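Local coordinates for N-acetyl-L-2,4-diaminobutyric acid deacetylase (Ruegeria pomeroyi, PDB 6TWM), which probably hydrolyses N-acetyl-L-2,4-diaminobutyric acid to 2,4-diaminobutyric acid, as a zinc-dependent deacetylase of bacterial ectoine degradation, at residues Asp22-Gly27 with Pro46-Lys51; Phe28-His33 with Trp40-Ile45; Glu275-Leu280 with Leu290-Pro295; Tyr306-Ala311 with Ala330-Thr335. All coordinates share one frame; numbering follows the deposited sequence.

Contact 1. Residues Asp22-Gly27 with Pro46-Lys51; sequences DGVFHG and PLTVIK
Ile-50 lies alongside Val-24, and the two side chains point the same way off the sheet. The methylene CG1 of Ile-50 meets CG1 of Val-24 at 3.8 Å, and Val-24 CG2 is almost as near. Cutting Ile-50 back to an alanine is likely to leave both Val-24 methyls without their cross-strand partner and open a gap beside Thr-82. On the same face, His-26 and Thr-48 form a side-by-side polar pair. The imidazole ND1 hydrogen-bonds Thr-48 OG1 at 2.8 Å, with the hydroxyl in the ring plane at its edge. The first torsion of Thr-48 sets OG1 beside its own backbone N (chi1 -70°), and this turns the hydroxyl to the histidine. On the other face Phe-25 stands beside Val-49, CB to CB 4.4 Å, next to Ile-17 and Pro-18. Asp-22 OD1 touches Lys-51 CG at 3.6 Å, but the two charged ends bond to others: OD1 to Gly-53 N, and Lys-51 NZ to Asp-20 O. Six backbone hydrogen bonds join Gly-23, Phe-25 and Gly-27 to Lys-51, Val-49 and Leu-47. This regular antiparallel pairing is that of a long beta hairpin, formed by strands 23-32 and 42-52 near one margin of the large mixed sheet.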
# COMPACT_ATOMS: atom_id res chain seq x y z
N ASP A 22 0.33 25.23 13.69
CA ASP A 22 0.86 25.66 12.40
C ASP A 22 2.37 25.48 12.37
O ASP A 22 3.07 25.75 13.35
CB ASP A 22 0.50 27.12 12.14
CG ASP A 22 -0.98 27.33 11.94
OD1 ASP A 22 -1.66 26.41 11.44
OD2 ASP A 22 -1.48 28.43 12.27
N GLY A 23 2.88 25.03 11.23
CA GLY A 23 4.30 24.90 11.00
C GLY A 23 4.67 23.54 10.45
O GLY A 23 3.80 22.74 10.08
N VAL A 24 5.97 23.28 10.38
CA VAL A 24 6.51 22.01 9.92
C VAL A 24 7.20 21.35 11.10
O VAL A 24 8.09 21.94 11.72
CB VAL A 24 7.48 22.20 8.74
CG1 VAL A 24 8.04 20.86 8.29
CG2 VAL A 24 6.79 22.92 7.59
N PHE A 25 6.78 20.13 11.42
CA PHE A 25 7.30 19.42 12.58
C PHE A 25 7.86 18.07 12.14
O PHE A 25 7.20 17.33 11.41
CB PHE A 25 6.21 19.21 13.63
CG PHE A 25 5.76 20.48 14.28
CD1 PHE A 25 4.81 21.28 13.67
CD2 PHE A 25 6.29 20.87 15.49
CE1 PHE A 25 4.40 22.46 14.27
CE2 PHE A 25 5.89 22.04 16.10
CZ PHE A 25 4.94 22.84 15.49
N HIS A 26 9.07 17.77 12.59
CA HIS A 26 9.69 16.46 12.38
C HIS A 26 9.92 15.83 13.74
O HIS A 26 10.74 16.32 14.53
CB HIS A 26 10.99 16.58 11.59
CG HIS A 26 10.87 17.39 10.34
ND1 HIS A 26 10.02 17.04 9.31
CD2 HIS A 26 11.49 18.53 9.95
CE1 HIS A 26 10.12 17.94 8.34
NE2 HIS A 26 11.01 18.85 8.70
N GLY A 27 9.20 14.75 14.02
CA GLY A 27 9.31 14.07 15.29
C GLY A 27 8.96 12.60 15.17
O GLY A 27 9.06 12.03 14.08
N PRO A 46 8.98 7.46 12.84
CA PRO A 46 9.19 8.82 12.33
C PRO A 46 7.94 9.36 11.66
O PRO A 46 7.24 8.65 10.93
CB PRO A 46 10.33 8.65 11.32
CG PRO A 46 10.93 7.29 11.62
CD PRO A 46 9.78 6.47 12.11
N LEU A 47 7.65 10.63 11.91
CA LEU A 47 6.52 11.28 11.25
C LEU A 47 6.78 12.77 11.12
O LEU A 47 7.59 13.35 11.85
CB LEU A 47 5.20 11.04 12.00
CG LEU A 47 5.02 11.75 13.33
CD1 LEU A 47 3.55 11.80 13.72
CD2 LEU A 47 5.81 11.04 14.40
N THR A 48 6.08 13.38 10.17
CA THR A 48 6.14 14.81 9.94
C THR A 48 4.71 15.35 9.90
O THR A 48 3.86 14.79 9.20
CB THR A 48 6.87 15.15 8.64
OG1 THR A 48 8.26 14.86 8.79
CG2 THR A 48 6.70 16.63 8.28
N VAL A 49 4.46 16.41 10.65
CA VAL A 49 3.20 17.14 10.59
C VAL A 49 3.47 18.49 9.96
O VAL A 49 4.36 19.23 10.41
CB VAL A 49 2.56 17.30 11.98
CG1 VAL A 49 1.25 18.06 11.87
CG2 VAL A 49 2.33 15.94 12.63
N ILE A 50 2.73 18.82 8.91
CA ILE A 50 2.76 20.13 8.28
C ILE A 50 1.34 20.68 8.29
O ILE A 50 0.44 20.08 7.69
CB ILE A 50 3.33 20.08 6.85
CG1 ILE A 50 4.79 19.62 6.88
CG2 ILE A 50 3.22 21.45 6.19
CD1 ILE A 50 5.38 19.36 5.51
N LYS A 51 1.14 21.80 8.99
CA LYS A 51 -0.17 22.39 9.14
C LYS A 51 -0.10 23.88 8.87
O LYS A 51 0.86 24.55 9.26
CB LYS A 51 -0.73 22.15 10.56
CG LYS A 51 -2.01 22.92 10.85
CD LYS A 51 -2.63 22.52 12.17
CE LYS A 51 -3.89 23.32 12.44
NZ LYS A 51 -4.61 22.80 13.63

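Contact 2. Residues Phe28-His33 with Trp40-Ile45; sequences FLKLPH and WGSVMI
Met-44 packs against two side chains of the facing strand. Its methyl CE reaches Phe-28 CD1 at 3.6 Å, approaching the ring obliquely. Its sulfur SD rests beside the aliphatic chain of Lys-30, 3.7 Å from CG. Bends at chi2 and chi3 (-69° and -78°) fold the methionine back and let it serve both neighbours. Lys-30 continues on to Ser-42, where CE lies 3.3 Å from OG. With a serine in place of Lys-30, the Met-44 sulfur would probably lose its methylene neighbours, and Ser-42 OG its contact with CE. On the other face, Leu-29 meets Ile-45 with CB atoms 3.9 Å apart, and Leu-31 pairs with Val-43. Val-43 CG2 also approaches His-33 ND1 at 4.0 Å. Backbone hydrogen bonds position these pairs. Leu-29 and Ile-45 exchange two, Leu-31 and Val-43 two more, and His-33 N gives one to Gly-41 O at 2.9 Å, from above the carbonyl plane. Further out, strand 14-15 and the residue after it run along the other edge of strand 23-32: Ser-14 bonds to the backbone of Lys-30, and Thr-16 to that of Phe-28. The face of Leu-29, Leu-31, Val-43 and Ile-45 is covered by helices 128-140 and 99-104, through Tyr-135, Val-128 and Tyr-99 among others.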
# COMPACT_ATOMS: atom_id res chain seq x y z
N PHE A 28 8.55 11.97 16.26
CA PHE A 28 8.26 10.55 16.23
C PHE A 28 7.00 10.24 17.03
O PHE A 28 6.63 10.96 17.96
CB PHE A 28 9.43 9.71 16.77
CG PHE A 28 10.78 10.22 16.36
CD1 PHE A 28 11.41 11.22 17.08
CD2 PHE A 28 11.41 9.70 15.24
CE1 PHE A 28 12.65 11.70 16.69
CE2 PHE A 28 12.65 10.17 14.84
CZ PHE A 28 13.27 11.17 15.57
N LEU A 29 6.33 9.16 16.63
CA LEU A 29 5.33 8.50 17.46
C LEU A 29 6.06 7.50 18.35
O LEU A 29 6.54 6.47 17.87
CB LEU A 29 4.28 7.80 16.60
CG LEU A 29 3.38 8.69 15.75
CD1 LEU A 29 2.34 7.83 15.06
CD2 LEU A 29 2.72 9.76 16.59
N LYS A 30 6.16 7.81 19.64
CA LYS A 30 6.98 7.03 20.56
C LYS A 30 6.12 5.93 21.18
O LYS A 30 5.31 6.18 22.07
CB LYS A 30 7.59 7.93 21.62
CG LYS A 30 8.39 7.20 22.64
CD LYS A 30 9.25 8.15 23.40
CE LYS A 30 9.68 7.50 24.68
NZ LYS A 30 8.59 7.45 25.70
N LEU A 31 6.32 4.70 20.71
CA LEU A 31 5.60 3.54 21.22
C LEU A 31 6.50 2.81 22.21
O LEU A 31 7.53 2.24 21.80
CB LEU A 31 5.20 2.62 20.07
CG LEU A 31 4.75 1.18 20.37
CD1 LEU A 31 3.59 1.15 21.35
CD2 LEU A 31 4.38 0.48 19.07
N PRO A 32 6.17 2.79 23.50
CA PRO A 32 7.02 2.10 24.47
C PRO A 32 7.14 0.62 24.13
O PRO A 32 6.17 -0.02 23.72
CB PRO A 32 6.29 2.31 25.80
CG PRO A 32 5.44 3.53 25.58
CD PRO A 32 5.02 3.46 24.14
N HIS A 33 8.35 0.09 24.29
CA HIS A 33 8.62 -1.31 23.94
C HIS A 33 9.74 -1.81 24.85
O HIS A 33 10.92 -1.53 24.61
CB HIS A 33 9.00 -1.45 22.47
CG HIS A 33 9.10 -2.87 22.01
ND1 HIS A 33 9.93 -3.26 20.99
CD2 HIS A 33 8.47 -3.99 22.43
CE1 HIS A 33 9.81 -4.57 20.80
NE2 HIS A 33 8.93 -5.03 21.66
N TRP A 40 13.92 -0.11 28.87
CA TRP A 40 13.06 1.07 28.84
C TRP A 40 13.01 1.67 27.44
O TRP A 40 13.00 2.89 27.27
CB TRP A 40 13.53 2.11 29.86
CG TRP A 40 12.82 2.03 31.17
CD1 TRP A 40 11.68 1.34 31.44
CD2 TRP A 40 13.21 2.65 32.40
NE1 TRP A 40 11.33 1.49 32.76
CE2 TRP A 40 12.25 2.30 33.37
CE3 TRP A 40 14.27 3.48 32.77
CZ2 TRP A 40 12.32 2.74 34.69
CZ3 TRP A 40 14.34 3.91 34.08
CH2 TRP A 40 13.37 3.54 35.02
N GLY A 41 12.99 0.81 26.43
CA GLY A 41 13.09 1.24 25.05
C GLY A 41 11.76 1.64 24.45
O GLY A 41 10.70 1.53 25.06
N SER A 42 11.84 2.10 23.20
CA SER A 42 10.68 2.58 22.48
C SER A 42 10.86 2.29 21.00
O SER A 42 11.98 2.17 20.51
CB SER A 42 10.47 4.08 22.69
OG SER A 42 10.74 4.46 24.02
N VAL A 43 9.74 2.19 20.30
CA VAL A 43 9.74 2.26 18.84
C VAL A 43 9.47 3.71 18.47
O VAL A 43 8.42 4.27 18.81
CB VAL A 43 8.69 1.32 18.23
CG1 VAL A 43 8.68 1.47 16.71
CG2 VAL A 43 8.97 -0.12 18.62
N MET A 44 10.43 4.33 17.79
CA MET A 44 10.35 5.75 17.43
C MET A 44 9.91 5.82 15.97
O MET A 44 10.73 5.89 15.05
CB MET A 44 11.69 6.44 17.66
CG MET A 44 12.19 6.35 19.09
SD MET A 44 11.19 7.32 20.24
CE MET A 44 11.81 8.97 19.90
N ILE A 45 8.59 5.81 15.76
CA ILE A 45 8.01 5.85 14.42
C ILE A 45 8.15 7.26 13.86
O ILE A 45 7.48 8.18 14.35
CB ILE A 45 6.54 5.40 14.44
CG1 ILE A 45 6.42 4.01 15.06
CG2 ILE A 45 5.98 5.42 13.03
CD1 ILE A 45 4.99 3.59 15.32

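Contact 3. Residues Glu275-Leu280 with Leu290-Pro295; sequences EMMIDL and LARVWP
Glu-275 OE1 is gripped by two donors from the opposing strand. Trp-294 NE1 gives it a hydrogen bond of 2.8 Å, with the oxygen near the plane of the indole at its edge. Arg-292 NH2 gives it a second of 2.9 Å, which is also a salt bridge. The two donors come from opposite faces of the carboxylate plane, Arg-292 on the syn side of OE1 and Trp-294 on the anti side. The carboxylate and guanidinium planes stand 73° apart, so this is no flat two-pronged pairing. The glutamate is fully extended, with CG anti to its backbone N (chi1 -178°), and this carries the carboxylate out to both partners. Such pairing probably favours the ionised carboxylate. Met-277 SD sits over one face of the guanidinium, 4.1 Å from Arg-292 NE.

The closely packed side is that of the buried Ala-291. Its CB lies 3.5 Å from Glu-275 O and 4.2 Å from Met-276 SD, with Phe-274 and Val-329 nearby. The polar trio is the solvent-facing side, closely bonded but partly exposed. The packing loosens at Met-277 and Ile-278. The strand ends at Met-276; Met-277 N still bonds to Leu-290 O at 2.9 Å, but no further backbone bond follows. On the far edge, Leu-290 and Ala-291 both face Tyr-306, which makes a classic beta bulge within a small antiparallel sheet.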
# COMPACT_ATOMS: atom_id res chain seq x y z
N GLU A 275 9.21 -19.81 -14.22
CA GLU A 275 9.45 -19.23 -15.54
C GLU A 275 8.18 -18.52 -15.99
O GLU A 275 7.22 -19.17 -16.41
CB GLU A 275 9.87 -20.28 -16.56
CG GLU A 275 10.18 -19.66 -17.92
CD GLU A 275 10.44 -20.68 -19.01
OE1 GLU A 275 10.25 -21.89 -18.77
OE2 GLU A 275 10.85 -20.26 -20.12
N MET A 276 8.18 -17.20 -15.89
CA MET A 276 7.08 -16.41 -16.43
C MET A 276 7.16 -16.38 -17.95
O MET A 276 8.21 -16.08 -18.52
CB MET A 276 7.12 -14.99 -15.86
CG MET A 276 5.83 -14.21 -16.05
SD MET A 276 4.50 -14.79 -14.97
CE MET A 276 3.06 -14.16 -15.82
N MET A 277 6.05 -16.70 -18.61
CA MET A 277 6.03 -16.78 -20.06
C MET A 277 5.52 -15.51 -20.73
O MET A 277 5.86 -15.26 -21.89
CB MET A 277 5.17 -17.97 -20.52
CG MET A 277 5.69 -19.31 -20.04
SD MET A 277 7.45 -19.55 -20.35
CE MET A 277 7.50 -19.54 -22.14
N ILE A 278 4.71 -14.70 -20.04
CA ILE A 278 4.22 -13.44 -20.57
C ILE A 278 4.49 -12.35 -19.53
O ILE A 278 4.20 -12.54 -18.34
CB ILE A 278 2.72 -13.50 -20.91
CG1 ILE A 278 2.42 -14.74 -21.76
CG2 ILE A 278 2.29 -12.26 -21.65
CD1 ILE A 278 0.95 -14.94 -22.05
N ASP A 279 5.04 -11.23 -19.98
CA ASP A 279 5.48 -10.18 -19.06
C ASP A 279 4.30 -9.44 -18.44
O ASP A 279 3.16 -9.50 -18.92
CB ASP A 279 6.39 -9.19 -19.78
CG ASP A 279 7.76 -9.75 -20.07
OD1 ASP A 279 8.24 -10.60 -19.28
OD2 ASP A 279 8.37 -9.35 -21.09
N LEU A 280 4.59 -8.73 -17.35
CA LEU A 280 3.61 -7.87 -16.71
C LEU A 280 3.04 -6.87 -17.70
O LEU A 280 3.75 -6.36 -18.57
CB LEU A 280 4.25 -7.11 -15.54
CG LEU A 280 4.07 -7.62 -14.11
CD1 LEU A 280 4.90 -6.78 -13.15
CD2 LEU A 280 2.61 -7.61 -13.70
N LEU A 290 0.48 -18.78 -18.91
CA LEU A 290 1.01 -17.69 -18.09
C LEU A 290 2.43 -17.99 -17.64
O LEU A 290 3.32 -17.15 -17.79
CB LEU A 290 0.12 -17.47 -16.87
CG LEU A 290 -1.29 -16.91 -17.01
CD1 LEU A 290 -2.07 -17.25 -15.75
CD2 LEU A 290 -1.24 -15.41 -17.21
N ALA A 291 2.64 -19.17 -17.06
CA ALA A 291 3.92 -19.50 -16.45
C ALA A 291 4.08 -21.01 -16.45
O ALA A 291 3.11 -21.77 -16.50
CB ALA A 291 4.01 -18.94 -15.03
N ARG A 292 5.34 -21.44 -16.40
CA ARG A 292 5.71 -22.84 -16.25
C ARG A 292 6.70 -22.95 -15.10
O ARG A 292 7.58 -22.09 -14.95
CB ARG A 292 6.32 -23.40 -17.54
CG ARG A 292 5.32 -23.47 -18.67
CD ARG A 292 5.96 -23.86 -19.99
NE ARG A 292 7.40 -23.63 -20.02
CZ ARG A 292 8.12 -23.69 -21.14
NH1 ARG A 292 7.53 -23.98 -22.29
NH2 ARG A 292 9.43 -23.48 -21.10
N VAL A 293 6.55 -23.99 -14.29
CA VAL A 293 7.39 -24.19 -13.11
C VAL A 293 8.18 -25.47 -13.31
O VAL A 293 7.60 -26.55 -13.50
CB VAL A 293 6.55 -24.24 -11.82
CG1 VAL A 293 7.42 -24.60 -10.65
CG2 VAL A 293 5.88 -22.89 -11.59
N TRP A 294 9.52 -25.36 -13.27
CA TRP A 294 10.52 -26.40 -13.45
C TRP A 294 10.88 -27.04 -12.12
O TRP A 294 10.80 -26.39 -11.07
CB TRP A 294 11.78 -25.81 -14.10
CG TRP A 294 11.56 -25.35 -15.51
CD1 TRP A 294 11.43 -24.06 -15.94
CD2 TRP A 294 11.43 -26.17 -16.68
NE1 TRP A 294 11.24 -24.03 -17.30
CE2 TRP A 294 11.23 -25.31 -17.78
CE3 TRP A 294 11.47 -27.55 -16.90
CZ2 TRP A 294 11.07 -25.79 -19.08
CZ3 TRP A 294 11.31 -28.02 -18.19
CH2 TRP A 294 11.11 -27.14 -19.26
N PRO A 295 11.27 -28.31 -12.13
CA PRO A 295 11.60 -28.99 -10.87
C PRO A 295 12.87 -28.44 -10.24
O PRO A 295 13.86 -28.16 -10.92
CB PRO A 295 11.79 -30.45 -11.29
CG PRO A 295 11.06 -30.57 -12.60
CD PRO A 295 11.23 -29.25 -13.27

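Contact 4. Residues Tyr306-Ala311 with Ala330-Thr335; sequences YRARRA and AVVGVT
Val-332 is the first residue of the second segment to touch residues 306-311, and it carries much of the contact. It points toward the opposing chain, and both of its methyls pack on Arg-310 O. CG1 lies 3.3 Å from that oxygen and CG2 3.6 Å. CG1 also touches Ala-311 C at 3.7 Å. CG2 faces the other way along the chain, to Ala-308 CB at 4.3 Å. Val-284 lies beside both Ala-308 and Val-332 and helps to bury this spot. Gly-333 adds little and leads the chain on to Val-334.

Val-334 uses its two methyls separately. CG1 approaches Ala-311 O at 3.9 Å. CG2 meets Arg-310 CD at 3.7 Å, where the two side chains cross. The arginine bends at chi3 (-61°), which turns its guanidinium away from the valine, and NH2 forms a salt bridge with Asp-261. Pro-260 lies against Val-334 as well. The loop after strand 304-307, from the small four-stranded sheet, thus packs on the end of strand 328-333, in the neighbouring antiparallel sheet.

No hydrogen bond crosses between the two segments. The contact is made by valine methyls resting on backbone carbonyls, an alanine and the aliphatic part of an arginine. Its hold is therefore by van der Waals packing, and the one charged group involved is tied down outside it.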
# COMPACT_ATOMS: atom_id res chain seq x y z
N TYR A 306 0.83 -23.39 -16.02
CA TYR A 306 -0.25 -22.63 -15.42
C TYR A 306 -0.83 -21.70 -16.48
O TYR A 306 -0.09 -20.90 -17.07
CB TYR A 306 0.24 -21.83 -14.21
CG TYR A 306 0.63 -22.70 -13.03
CD1 TYR A 306 -0.34 -23.20 -12.17
CD2 TYR A 306 1.96 -23.02 -12.79
CE1 TYR A 306 0.02 -23.99 -11.09
CE2 TYR A 306 2.32 -23.81 -11.72
CZ TYR A 306 1.34 -24.29 -10.87
OH TYR A 306 1.70 -25.08 -9.80
N ARG A 307 -2.13 -21.81 -16.72
CA ARG A 307 -2.77 -21.10 -17.82
C ARG A 307 -3.80 -20.12 -17.29
O ARG A 307 -4.42 -20.34 -16.25
CB ARG A 307 -3.41 -22.09 -18.80
CG ARG A 307 -2.39 -22.93 -19.52
CD ARG A 307 -3.02 -23.85 -20.56
NE ARG A 307 -2.00 -24.64 -21.24
CZ ARG A 307 -1.30 -24.21 -22.29
NH1 ARG A 307 -1.52 -23.00 -22.79
NH2 ARG A 307 -0.38 -25.00 -22.84
N ALA A 308 -3.97 -19.03 -18.03
CA ALA A 308 -4.96 -18.02 -17.67
C ALA A 308 -6.36 -18.60 -17.79
O ALA A 308 -6.68 -19.32 -18.75
CB ALA A 308 -4.82 -16.79 -18.56
N ARG A 309 -7.20 -18.29 -16.81
CA ARG A 309 -8.61 -18.66 -16.85
C ARG A 309 -9.50 -17.48 -17.18
O ARG A 309 -10.73 -17.61 -17.16
CB ARG A 309 -9.02 -19.30 -15.52
CG ARG A 309 -8.17 -20.50 -15.15
CD ARG A 309 -8.85 -21.38 -14.11
NE ARG A 309 -9.25 -20.62 -12.93
CZ ARG A 309 -8.43 -20.30 -11.94
NH1 ARG A 309 -7.16 -20.68 -11.97
NH2 ARG A 309 -8.88 -19.61 -10.90
N ARG A 310 -8.91 -16.33 -17.49
CA ARG A 310 -9.65 -15.13 -17.85
C ARG A 310 -8.77 -14.27 -18.75
O ARG A 310 -7.55 -14.20 -18.56
CB ARG A 310 -10.07 -14.34 -16.60
CG ARG A 310 -10.94 -13.14 -16.89
CD ARG A 310 -11.59 -12.64 -15.62
NE ARG A 310 -12.45 -13.67 -15.04
CZ ARG A 310 -13.73 -13.82 -15.35
NH1 ARG A 310 -14.31 -13.01 -16.22
NH2 ARG A 310 -14.44 -14.79 -14.78
N ALA A 311 -9.40 -13.62 -19.73
CA ALA A 311 -8.69 -12.76 -20.66
C ALA A 311 -8.55 -11.35 -20.10
O ALA A 311 -9.40 -10.87 -19.35
CB ALA A 311 -9.40 -12.71 -22.01
N ALA A 330 -0.16 -15.66 -10.96
CA ALA A 330 -0.45 -14.46 -11.75
C ALA A 330 -1.89 -14.03 -11.50
O ALA A 330 -2.73 -14.81 -11.06
CB ALA A 330 -0.21 -14.70 -13.24
N VAL A 331 -2.15 -12.76 -11.80
CA VAL A 331 -3.48 -12.17 -11.72
C VAL A 331 -3.78 -11.48 -13.04
O VAL A 331 -2.94 -10.75 -13.57
CB VAL A 331 -3.59 -11.18 -10.55
CG1 VAL A 331 -5.00 -10.59 -10.49
CG2 VAL A 331 -3.24 -11.86 -9.25
N VAL A 332 -4.98 -11.73 -13.57
CA VAL A 332 -5.43 -11.12 -14.81
C VAL A 332 -6.42 -10.01 -14.48
O VAL A 332 -7.40 -10.23 -13.77
CB VAL A 332 -6.07 -12.16 -15.75
CG1 VAL A 332 -6.64 -11.49 -16.99
CG2 VAL A 332 -5.05 -13.22 -16.13
N GLY A 333 -6.14 -8.80 -14.98
CA GLY A 333 -7.09 -7.70 -14.92
C GLY A 333 -7.82 -7.60 -16.25
O GLY A 333 -7.23 -7.81 -17.31
N VAL A 334 -9.11 -7.28 -16.19
CA VAL A 334 -9.98 -7.33 -17.36
C VAL A 334 -10.05 -5.95 -18.01
O VAL A 334 -9.90 -4.92 -17.35
CB VAL A 334 -11.38 -7.87 -16.99
CG1 VAL A 334 -12.11 -8.34 -18.23
CG2 VAL A 334 -11.25 -9.00 -15.99
N THR A 335 -10.31 -5.95 -19.32
CA THR A 335 -10.24 -4.77 -20.19
C THR A 335 -8.86 -4.14 -20.13
O THR A 335 -7.91 -4.64 -20.75
CB THR A 335 -11.30 -3.70 -19.84
OG1 THR A 335 -10.77 -2.81 -18.84
CG2 THR A 335 -12.59 -4.33 -19.34

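Contacts 1 and 2 are two lengths of one hairpin, strands 23-32 and 42-52, with contact 2 nested inside contact 1. They touch where Pro-46 CA meets Phe-28 CD2. Contacts 3 and 4 lie on the opposite side of the chain's centre, their centres about 13 Å apart, joined where strand 289-294 pairs with strand 304-307. All four are partly buried. The hairpin contacts combine regular backbone bonding with one mainly apolar face each, and helices shield that of contact 2. Contact 3 has less backbone pairing but adds a salt bridge on its more exposed side. Contact 4 has neither between its segments and relies on apolar touch.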